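PDB 4RSX: type III effector HopA1, which is probably delivered by Pseudomonas syringae pv. tomato through type III secretion into plant cells, where it is likely to act on the host. Local coordinates for residues Asn62-Asp70 / Phe95-His103; Ser218-Met229 / Leu238-Tyr247. All coordinates share one frame; numbering follows the deposited sequence.

Contact 1: Asn62-Asp70 / Phe95-His103; sequences NGIEVRTQD and FFYRIIPKH
Glu-65 and Ile-100 face each other as a hydrogen-bonded pair in an antiparallel ladder that joins strand 64-68, at one edge of the antiparallel sheet, to strand 96-101. The backbone bonds come in pairs: Glu-65 N to Ile-100 O at 2.7 Å is returned by Ile-100 N to Glu-65 O, and Arg-67 and Arg-98 exchange a second pair. Lys-102 N to Gly-63 O and Gln-69 N to Phe-96 O extend the ladder beyond strand 64-68 at both ends. Gly-63, which leads into the strand, takes a positive phi (77°) that glycine adopts readily.

One face is mostly apolar. Ile-64 CG2 meets Ile-99 CG2 at 3.8 Å, and Val-66 CG1 lies 4.1 Å from Tyr-97 CB; Ile-64, Val-66 and Ile-99, branched at CB, suit an extended backbone, and here they turn into the protein. Helix 123-136 covers Ile-64 and Ile-99, helix 82-88 covers Val-66 and Thr-68, and the Tyr-97 hydroxyl bonds to Ala-92 O. Water 2 lies over the centre of the Tyr-97 ring and bridges Thr-68 OG1 and Phe-96 O.

The other face carries longer, more polar side chains, Glu-65, Arg-67 and Arg-98, with Ile-100 among them. CG1 of Ile-100 sits between its backbone N and carbonyl carbon (chi1 72°), carrying CD1 over one face of the Arg-67 guanidinium, 3.3 Å from Arg-67 NH1. That guanidinium also meets Glu-65 through charge alone, NH2 to OE1, with the oxygen well out of its plane.

Gln-69, its chain extended, crosses Arg-98 at about a right angle; OE1 accepts from Arg-98 NE at 2.8 Å, in the guanidinium plane, and more weakly from Arg-98 NH2 at 3.2 Å.

Contact 2: Ser218-Met229 / Leu238-Tyr247; sequences SRAEVISDALRM and LKLSLSANGY
Arg-219 lays its guanidinium over the ring of Tyr-247, an off-centre cation-pi pair with CZ 3.9 Å from the ring centroid. The two planes stand 32° apart. A bend at chi2 (-42°) helps bring the long chain round to the ring, where NH2 comes 3.2 Å from Tyr-247 CE1. The group is also fixed at its edge: NH2 donates in plane to Ser-218 OG, while NE and NH1 reach the carbonyls of Pro-252 and Glu-206. Arginine suits this buried place because its flat group offers N-H donors round its edge and a face for the ring.

Between helices 215-228 and 234-245, Val-222 enters as a knob among Leu-238, Ser-241, Leu-242 and Asn-245. Its two branches divide the work, CG1 touching Leu-242 CD2 at 3.6 Å and CG2 resting 3.8 Å from Tyr-247 CE2. Farther along, small Ala-226 lets the backbones come near and receives Leu-238 CD2 against its CB at 3.8 Å. The Met-229 chain, extended, brings its CE alongside Ser-241.

Ser-241 is short enough to reach the opposing backbone: with OG anti to its own N, it donates to Val-222 O, which also takes the helical bond from Ala-226 N. Asn-245 grips both helices with one nitrogen, ND2 donating to Asp-225 OD2 at 3.0 Å and to Ser-241 O at 2.7 Å. The carboxylate and amide are nearly coplanar, and Asp-225 OD1 holds Arg-228 in a salt bridge. Gly-246, at positive phi, forms a Schellman motif with the last turn of the helix and turns the chain toward Tyr-247. The whole is a splayed pair of consecutive helices joined by a short connection, segments 218-228 and 238-245 running at 124°, with knobs-into-holes packing at Val-222.

In the fold
Contact 1 comes first along the chain and contact 2 near its C-terminal end, on opposite sides of the chain's centre. Their centres lie 34 Å apart and their nearest atoms about 15 Å, so they do not touch. Contact 1 belongs to one margin of the antiparallel sheet, whose strand 96-101 continues through backbone bonds to strand 140-146. Contact 2 joins two helices that follow the last strand, 202-207: helix 215-228 packs on helices 2-19 and 26-35, and helix 234-245 on helix 2-19. The helix pair thus brings the C-terminal part onto N-terminal helices, while the sheet links strands from the middle of this HopA1 fragment, an alpha/beta fold.

Contact 1: Asn62-Asp70 / Phe95-His103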
loop_
_atom_site.group_PDB
_atom_site.type_symbol
_atom_site.label_atom_id
_atom_site.label_comp_id
_atom_site.label_asym_id
_atom_site.label_seq_id
_atom_site.Cartn_x
_atom_site.Cartn_y
_atom_site.Cartn_z
ATOM N N ASN A 62 3.894 24.168 1.513
ATOM C CA ASN A 62 5.088 23.490 2.007
ATOM C C ASN A 62 5.688 22.441 1.078
ATOM O O ASN A 62 6.087 21.370 1.532
ATOM C CB ASN A 62 4.807 22.871 3.373
ATOM C CG ASN A 62 4.427 23.910 4.404
ATOM O OD1 ASN A 62 4.776 25.082 4.268
ATOM N ND2 ASN A 62 3.708 23.489 5.440
ATOM N N GLY A 63 5.730 22.748 -0.215
ATOM C CA GLY A 63 6.367 21.877 -1.192
ATOM C C GLY A 63 5.549 20.659 -1.581
ATOM O O GLY A 63 6.045 19.775 -2.284
ATOM N N ILE A 64 4.292 20.621 -1.142
ATOM C CA ILE A 64 3.405 19.487 -1.395
ATOM C C ILE A 64 2.252 19.853 -2.332
ATOM O O ILE A 64 1.737 20.974 -2.283
ATOM C CB ILE A 64 2.814 18.984 -0.067
ATOM C CG1 ILE A 64 3.906 18.340 0.789
ATOM C CG2 ILE A 64 1.632 18.023 -0.288
ATOM C CD1 ILE A 64 4.714 17.263 0.069
ATOM N N GLU A 65 1.857 18.904 -3.183
ATOM C CA GLU A 65 0.606 18.979 -3.944
ATOM C C GLU A 65 -0.239 17.718 -3.743
ATOM O O GLU A 65 0.298 16.625 -3.513
ATOM C CB GLU A 65 0.882 19.209 -5.439
ATOM C CG GLU A 65 1.471 20.605 -5.711
ATOM C CD GLU A 65 1.941 20.806 -7.134
ATOM O OE1 GLU A 65 1.761 19.888 -7.967
ATOM O OE2 GLU A 65 2.502 21.893 -7.416
ATOM N N VAL A 66 -1.561 17.875 -3.806
ATOM C CA VAL A 66 -2.466 16.730 -3.751
ATOM C C VAL A 66 -3.256 16.644 -5.052
ATOM O O VAL A 66 -3.835 17.637 -5.511
ATOM C CB VAL A 66 -3.457 16.834 -2.566
ATOM C CG1 VAL A 66 -4.416 15.647 -2.567
ATOM C CG2 VAL A 66 -2.706 16.949 -1.249
ATOM N N ARG A 67 -3.286 15.459 -5.646
ATOM C CA ARG A 67 -4.005 15.273 -6.892
ATOM C C ARG A 67 -4.882 14.042 -6.795
ATOM O O ARG A 67 -4.483 13.044 -6.189
ATOM C CB ARG A 67 -3.014 15.105 -8.043
ATOM C CG ARG A 67 -2.165 16.332 -8.279
ATOM C CD ARG A 67 -1.137 16.110 -9.365
ATOM N NE ARG A 67 -0.551 17.377 -9.793
ATOM C CZ ARG A 67 0.581 17.483 -10.481
ATOM N NH1 ARG A 67 1.262 16.392 -10.808
ATOM N NH2 ARG A 67 1.034 18.678 -10.838
ATOM N N THR A 68 -6.071 14.104 -7.387
ATOM C CA THR A 68 -6.893 12.907 -7.515
ATOM C C THR A 68 -6.180 11.913 -8.413
ATOM O O THR A 68 -5.405 12.312 -9.288
ATOM C CB THR A 68 -8.301 13.210 -8.095
ATOM O OG1 THR A 68 -9.044 11.987 -8.223
ATOM C CG2 THR A 68 -8.206 13.908 -9.465
ATOM N N GLN A 69 -6.426 10.625 -8.181
ATOM C CA GLN A 69 -5.897 9.582 -9.054
ATOM C C GLN A 69 -6.968 9.027 -9.990
ATOM O O GLN A 69 -6.735 8.043 -10.690
ATOM C CB GLN A 69 -5.274 8.437 -8.246
ATOM C CG GLN A 69 -3.906 8.758 -7.650
ATOM C CD GLN A 69 -3.118 7.502 -7.263
ATOM O OE1 GLN A 69 -1.941 7.580 -6.898
ATOM N NE2 GLN A 69 -3.765 6.344 -7.346
ATOM N N ASP A 70 -8.142 9.648 -9.973
ATOM C CA ASP A 70 -9.223 9.339 -10.910
ATOM C C ASP A 70 -8.691 9.246 -12.355
ATOM O O ASP A 70 -8.076 10.199 -12.846
ATOM C CB ASP A 70 -10.299 10.434 -10.798
ATOM C CG ASP A 70 -11.374 10.317 -11.855
ATOM O OD1 ASP A 70 -11.960 9.224 -12.003
ATOM O OD2 ASP A 70 -11.625 11.327 -12.551
ATOM N N PHE A 95 -12.449 7.652 -4.128
ATOM C CA PHE A 95 -11.280 7.353 -4.942
ATOM C C PHE A 95 -9.974 7.659 -4.213
ATOM O O PHE A 95 -9.988 8.223 -3.116
ATOM C CB PHE A 95 -11.352 8.090 -6.285
ATOM C CG PHE A 95 -12.306 7.455 -7.282
ATOM C CD1 PHE A 95 -12.975 6.270 -6.972
ATOM C CD2 PHE A 95 -12.520 8.037 -8.526
ATOM C CE1 PHE A 95 -13.856 5.676 -7.884
ATOM C CE2 PHE A 95 -13.395 7.449 -9.450
ATOM C CZ PHE A 95 -14.064 6.266 -9.122
ATOM N N PHE A 96 -8.851 7.278 -4.822
ATOM C CA PHE A 96 -7.532 7.557 -4.248
ATOM C C PHE A 96 -7.040 8.973 -4.531
ATOM O O PHE A 96 -7.317 9.531 -5.592
ATOM C CB PHE A 96 -6.496 6.592 -4.812
ATOM C CG PHE A 96 -6.460 5.272 -4.119
ATOM C CD1 PHE A 96 -5.795 5.130 -2.905
ATOM C CD2 PHE A 96 -7.079 4.168 -4.682
ATOM C CE1 PHE A 96 -5.756 3.909 -2.266
ATOM C CE2 PHE A 96 -7.051 2.939 -4.045
ATOM C CZ PHE A 96 -6.386 2.808 -2.837
ATOM N N TYR A 97 -6.283 9.531 -3.592
ATOM C CA TYR A 97 -5.558 10.773 -3.824
ATOM C C TYR A 97 -4.063 10.514 -3.662
ATOM O O TYR A 97 -3.647 9.731 -2.804
ATOM C CB TYR A 97 -6.003 11.838 -2.826
ATOM C CG TYR A 97 -7.453 12.238 -2.962
ATOM C CD1 TYR A 97 -7.806 13.384 -3.650
ATOM C CD2 TYR A 97 -8.469 11.476 -2.395
ATOM C CE1 TYR A 97 -9.131 13.775 -3.777
ATOM C CE2 TYR A 97 -9.804 11.845 -2.525
ATOM C CZ TYR A 97 -10.123 13.002 -3.221
ATOM O OH TYR A 97 -11.431 13.403 -3.365
ATOM N N ARG A 98 -3.242 11.151 -4.481
ATOM C CA ARG A 98 -1.814 11.057 -4.233
ATOM C C ARG A 98 -1.314 12.349 -3.647
ATOM O O ARG A 98 -1.850 13.427 -3.925
ATOM C CB ARG A 98 -1.004 10.656 -5.472
ATOM C CG ARG A 98 -1.329 11.421 -6.727
ATOM C CD ARG A 98 -0.385 11.012 -7.857
ATOM N NE ARG A 98 -0.318 9.561 -8.035
ATOM C CZ ARG A 98 0.669 8.937 -8.673
ATOM N NH1 ARG A 98 1.669 9.641 -9.184
ATOM N NH2 ARG A 98 0.660 7.614 -8.796
ATOM N N ILE A 99 -0.310 12.210 -2.793
ATOM C CA ILE A 99 0.370 13.329 -2.178
ATOM C C ILE A 99 1.759 13.361 -2.785
ATOM O O ILE A 99 2.529 12.415 -2.617
ATOM C CB ILE A 99 0.521 13.066 -0.686
ATOM C CG1 ILE A 99 -0.847 12.742 -0.074
ATOM C CG2 ILE A 99 1.201 14.244 0.003
ATOM C CD1 ILE A 99 -0.758 12.110 1.327
ATOM N N ILE A 100 2.085 14.436 -3.493
ATOM C CA ILE A 100 3.345 14.509 -4.224
ATOM C C ILE A 100 4.136 15.758 -3.851
ATOM O O ILE A 100 3.551 16.792 -3.499
ATOM C CB ILE A 100 3.114 14.515 -5.755
ATOM C CG1 ILE A 100 2.538 15.856 -6.204
ATOM C CG2 ILE A 100 2.175 13.390 -6.162
ATOM C CD1 ILE A 100 2.128 15.863 -7.655
ATOM N N PRO A 101 5.475 15.666 -3.923
ATOM C CA PRO A 101 6.276 16.883 -3.741
ATOM C C PRO A 101 6.082 17.756 -4.964
ATOM O O PRO A 101 5.855 17.216 -6.066
ATOM C CB PRO A 101 7.714 16.363 -3.703
ATOM C CG PRO A 101 7.667 15.087 -4.565
ATOM C CD PRO A 101 6.300 14.488 -4.262
ATOM N N LYS A 102 6.155 19.072 -4.764
ATOM C CA LYS A 102 6.056 20.060 -5.836
ATOM C C LYS A 102 7.026 19.740 -6.976
ATOM O O LYS A 102 6.665 19.779 -8.158
ATOM C CB LYS A 102 6.342 21.449 -5.246
ATOM C CG LYS A 102 6.313 22.617 -6.224
ATOM C CD LYS A 102 6.597 23.919 -5.467
ATOM C CE LYS A 102 6.918 25.083 -6.403
ATOM N NZ LYS A 102 7.594 26.200 -5.666
ATOM N N HIS A 103 8.261 19.406 -6.621
ATOM C CA HIS A 103 9.236 19.018 -7.629
ATOM C C HIS A 103 9.347 17.503 -7.693
ATOM O O HIS A 103 9.861 16.865 -6.777
ATOM C CB HIS A 103 10.593 19.666 -7.352
ATOM C CG HIS A 103 10.545 21.162 -7.338
ATOM N ND1 HIS A 103 10.254 21.909 -8.463
ATOM C CD2 HIS A 103 10.731 22.054 -6.334
ATOM C CE1 HIS A 103 10.273 23.193 -8.153
ATOM N NE2 HIS A 103 10.560 23.310 -6.870
HETATM O O HOH W 1 9.045 19.546 -3.851
HETATM O O HOH W 2 -9.694 11.009 -5.545
#

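Contact 2: Ser218-Met229 / Leu238-Tyr247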
loop_
_atom_site.group_PDB
_atom_site.type_symbol
_atom_site.label_atom_id
_atom_site.label_comp_id
_atom_site.label_asym_id
_atom_site.label_seq_id
_atom_site.Cartn_x
_atom_site.Cartn_y
_atom_site.Cartn_z
ATOM N N SER A 218 0.551 -8.990 -7.964
ATOM C CA SER A 218 1.864 -9.528 -8.309
ATOM C C SER A 218 2.149 -10.827 -7.557
ATOM O O SER A 218 2.639 -11.798 -8.146
ATOM C CB SER A 218 2.988 -8.510 -8.084
ATOM O OG SER A 218 3.270 -8.329 -6.713
ATOM N N ARG A 219 1.834 -10.859 -6.264
ATOM C CA ARG A 219 2.095 -12.069 -5.494
ATOM C C ARG A 219 1.059 -13.136 -5.841
ATOM O O ARG A 219 1.359 -14.326 -5.772
ATOM C CB ARG A 219 2.104 -11.796 -3.981
ATOM C CG ARG A 219 3.048 -10.677 -3.524
ATOM C CD ARG A 219 4.375 -10.737 -4.236
ATOM N NE ARG A 219 5.441 -10.101 -3.474
ATOM C CZ ARG A 219 5.943 -8.892 -3.717
ATOM N NH1 ARG A 219 6.919 -8.424 -2.953
ATOM N NH2 ARG A 219 5.476 -8.151 -4.714
ATOM N N ALA A 220 -0.154 -12.712 -6.216
ATOM C CA ALA A 220 -1.180 -13.667 -6.648
ATOM C C ALA A 220 -0.640 -14.455 -7.834
ATOM O O ALA A 220 -0.853 -15.676 -7.951
ATOM C CB ALA A 220 -2.480 -12.941 -7.040
ATOM N N GLU A 221 0.079 -13.752 -8.706
ATOM C CA GLU A 221 0.535 -14.347 -9.955
ATOM C C GLU A 221 1.735 -15.270 -9.752
ATOM O O GLU A 221 1.898 -16.253 -10.475
ATOM C CB GLU A 221 0.733 -13.262 -11.037
ATOM C CG GLU A 221 -0.641 -12.758 -11.549
ATOM C CD GLU A 221 -0.579 -11.516 -12.436
ATOM O OE1 GLU A 221 -1.584 -11.235 -13.138
ATOM O OE2 GLU A 221 0.456 -10.813 -12.429
ATOM N N VAL A 222 2.549 -14.979 -8.737
ATOM C CA VAL A 222 3.585 -15.914 -8.309
ATOM C C VAL A 222 2.933 -17.261 -7.928
ATOM O O VAL A 222 3.435 -18.343 -8.284
ATOM C CB VAL A 222 4.380 -15.351 -7.101
ATOM C CG1 VAL A 222 5.276 -16.414 -6.490
ATOM C CG2 VAL A 222 5.205 -14.138 -7.515
ATOM N N ILE A 223 1.816 -17.186 -7.207
ATOM C CA ILE A 223 1.113 -18.387 -6.762
ATOM C C ILE A 223 0.559 -19.178 -7.951
ATOM O O ILE A 223 0.675 -20.406 -7.987
ATOM C CB ILE A 223 -0.040 -18.039 -5.791
ATOM C CG1 ILE A 223 0.515 -17.497 -4.471
ATOM C CG2 ILE A 223 -0.912 -19.270 -5.520
ATOM C CD1 ILE A 223 -0.552 -16.897 -3.569
ATOM N N SER A 224 -0.048 -18.479 -8.912
ATOM C CA SER A 224 -0.535 -19.115 -10.140
ATOM C C SER A 224 0.568 -19.913 -10.809
ATOM O O SER A 224 0.361 -21.059 -11.220
ATOM C CB SER A 224 -1.033 -18.073 -11.141
ATOM O OG SER A 224 -2.141 -17.382 -10.619
ATOM N N ASP A 225 1.734 -19.293 -10.940
ATOM C CA ASP A 225 2.871 -19.969 -11.542
ATOM C C ASP A 225 3.227 -21.242 -10.783
ATOM O O ASP A 225 3.375 -22.302 -11.385
ATOM C CB ASP A 225 4.089 -19.042 -11.608
ATOM C CG ASP A 225 3.920 -17.929 -12.627
ATOM O OD1 ASP A 225 3.054 -18.060 -13.530
ATOM O OD2 ASP A 225 4.664 -16.925 -12.521
ATOM N N ALA A 226 3.360 -21.136 -9.462
ATOM C CA ALA A 226 3.690 -22.301 -8.637
ATOM C C ALA A 226 2.688 -23.434 -8.880
ATOM O O ALA A 226 3.080 -24.588 -9.016
ATOM C CB ALA A 226 3.728 -21.921 -7.157
ATOM N N LEU A 227 1.404 -23.086 -8.962
ATOM C CA LEU A 227 0.344 -24.067 -9.222
ATOM C C LEU A 227 0.495 -24.742 -10.588
ATOM O O LEU A 227 0.078 -25.885 -10.774
ATOM C CB LEU A 227 -1.032 -23.403 -9.124
ATOM C CG LEU A 227 -1.436 -22.973 -7.721
ATOM C CD1 LEU A 227 -2.727 -22.156 -7.725
ATOM C CD2 LEU A 227 -1.563 -24.203 -6.827
ATOM N N ARG A 228 1.099 -24.028 -11.536
ATOM C CA ARG A 228 1.234 -24.514 -12.908
ATOM C C ARG A 228 2.456 -25.422 -13.040
ATOM O O ARG A 228 2.505 -26.275 -13.925
ATOM C CB ARG A 228 1.318 -23.328 -13.881
ATOM C CG ARG A 228 1.478 -23.698 -15.358
ATOM C CD ARG A 228 1.769 -22.465 -16.225
ATOM N NE ARG A 228 0.860 -21.360 -15.909
ATOM C CZ ARG A 228 1.246 -20.118 -15.614
ATOM N NH1 ARG A 228 2.544 -19.793 -15.612
ATOM N NH2 ARG A 228 0.326 -19.195 -15.325
ATOM N N MET A 229 3.434 -25.255 -12.149
ATOM C CA MET A 229 4.614 -26.122 -12.162
ATOM C C MET A 229 4.250 -27.532 -11.681
ATOM O O MET A 229 3.207 -27.735 -11.048
ATOM C CB MET A 229 5.730 -25.546 -11.285
ATOM C CG MET A 229 6.260 -24.169 -11.707
ATOM S SD MET A 229 7.469 -23.531 -10.509
ATOM C CE MET A 229 7.984 -21.982 -11.290
ATOM N N LEU A 238 6.470 -22.908 -4.887
ATOM C CA LEU A 238 6.307 -21.531 -4.418
ATOM C C LEU A 238 7.627 -20.769 -4.342
ATOM O O LEU A 238 7.752 -19.665 -4.886
ATOM C CB LEU A 238 5.660 -21.527 -3.040
ATOM C CG LEU A 238 4.151 -21.706 -3.061
ATOM C CD1 LEU A 238 3.615 -21.978 -1.651
ATOM C CD2 LEU A 238 3.504 -20.474 -3.660
ATOM N N LYS A 239 8.602 -21.353 -3.653
ATOM C CA LYS A 239 9.922 -20.752 -3.535
ATOM C C LYS A 239 10.580 -20.575 -4.894
ATOM O O LYS A 239 11.208 -19.547 -5.158
ATOM C CB LYS A 239 10.808 -21.592 -2.616
ATOM C CG LYS A 239 10.313 -21.603 -1.174
ATOM C CD LYS A 239 11.368 -22.176 -0.224
ATOM C CE LYS A 239 10.913 -22.074 1.230
ATOM N NZ LYS A 239 11.113 -20.716 1.787
ATOM N N LEU A 240 10.438 -21.570 -5.762
ATOM C CA LEU A 240 10.989 -21.470 -7.113
ATOM C C LEU A 240 10.265 -20.391 -7.905
ATOM O O LEU A 240 10.890 -19.618 -8.616
ATOM C CB LEU A 240 10.854 -22.798 -7.845
ATOM C CG LEU A 240 12.012 -23.252 -8.724
ATOM C CD1 LEU A 240 12.301 -22.241 -9.828
ATOM C CD2 LEU A 240 13.258 -23.520 -7.870
ATOM N N SER A 241 8.940 -20.351 -7.791
ATOM C CA SER A 241 8.155 -19.325 -8.468
ATOM C C SER A 241 8.501 -17.922 -7.970
ATOM O O SER A 241 8.544 -16.973 -8.771
ATOM C CB SER A 241 6.660 -19.598 -8.323
ATOM O OG SER A 241 5.891 -18.546 -8.901
ATOM N N LEU A 242 8.762 -17.783 -6.669
ATOM C CA LEU A 242 9.236 -16.507 -6.148
ATOM C C LEU A 242 10.572 -16.101 -6.795
ATOM O O LEU A 242 10.686 -15.000 -7.359
ATOM C CB LEU A 242 9.344 -16.526 -4.627
ATOM C CG LEU A 242 8.034 -16.446 -3.835
ATOM C CD1 LEU A 242 8.285 -16.778 -2.375
ATOM C CD2 LEU A 242 7.416 -15.069 -3.946
ATOM N N SER A 243 11.570 -16.981 -6.721
ATOM C CA SER A 243 12.864 -16.704 -7.323
ATOM C C SER A 243 12.723 -16.391 -8.805
ATOM O O SER A 243 13.270 -15.394 -9.267
ATOM C CB SER A 243 13.827 -17.878 -7.147
ATOM O OG SER A 243 14.232 -17.972 -5.801
ATOM N N ALA A 244 11.992 -17.232 -9.539
ATOM C CA ALA A 244 11.887 -17.086 -10.995
ATOM C C ALA A 244 11.188 -15.779 -11.386
ATOM O O ALA A 244 11.344 -15.276 -12.513
ATOM C CB ALA A 244 11.161 -18.287 -11.607
ATOM N N ASN A 245 10.406 -15.240 -10.456
ATOM C CA ASN A 245 9.664 -14.000 -10.695
ATOM C C ASN A 245 10.367 -12.788 -10.126
ATOM O O ASN A 245 9.892 -11.671 -10.270
ATOM C CB ASN A 245 8.251 -14.085 -10.126
ATOM C CG ASN A 245 7.307 -14.781 -11.061
ATOM O OD1 ASN A 245 6.933 -14.218 -12.091
ATOM N ND2 ASN A 245 6.923 -16.022 -10.726
ATOM N N GLY A 246 11.504 -13.020 -9.480
ATOM C CA GLY A 246 12.362 -11.933 -9.061
ATOM C C GLY A 246 12.269 -11.589 -7.588
ATOM O O GLY A 246 12.869 -10.607 -7.135
ATOM N N TYR A 247 11.529 -12.391 -6.831
ATOM C CA TYR A 247 11.395 -12.134 -5.401
ATOM C C TYR A 247 12.283 -13.052 -4.569
ATOM O O TYR A 247 12.850 -14.023 -5.076
ATOM C CB TYR A 247 9.934 -12.254 -4.975
ATOM C CG TYR A 247 9.021 -11.339 -5.758
ATOM C CD1 TYR A 247 8.981 -9.982 -5.494
ATOM C CD2 TYR A 247 8.198 -11.838 -6.763
ATOM C CE1 TYR A 247 8.148 -9.141 -6.211
ATOM C CE2 TYR A 247 7.357 -11.005 -7.483
ATOM C CZ TYR A 247 7.343 -9.652 -7.207
ATOM O OH TYR A 247 6.515 -8.807 -7.916
#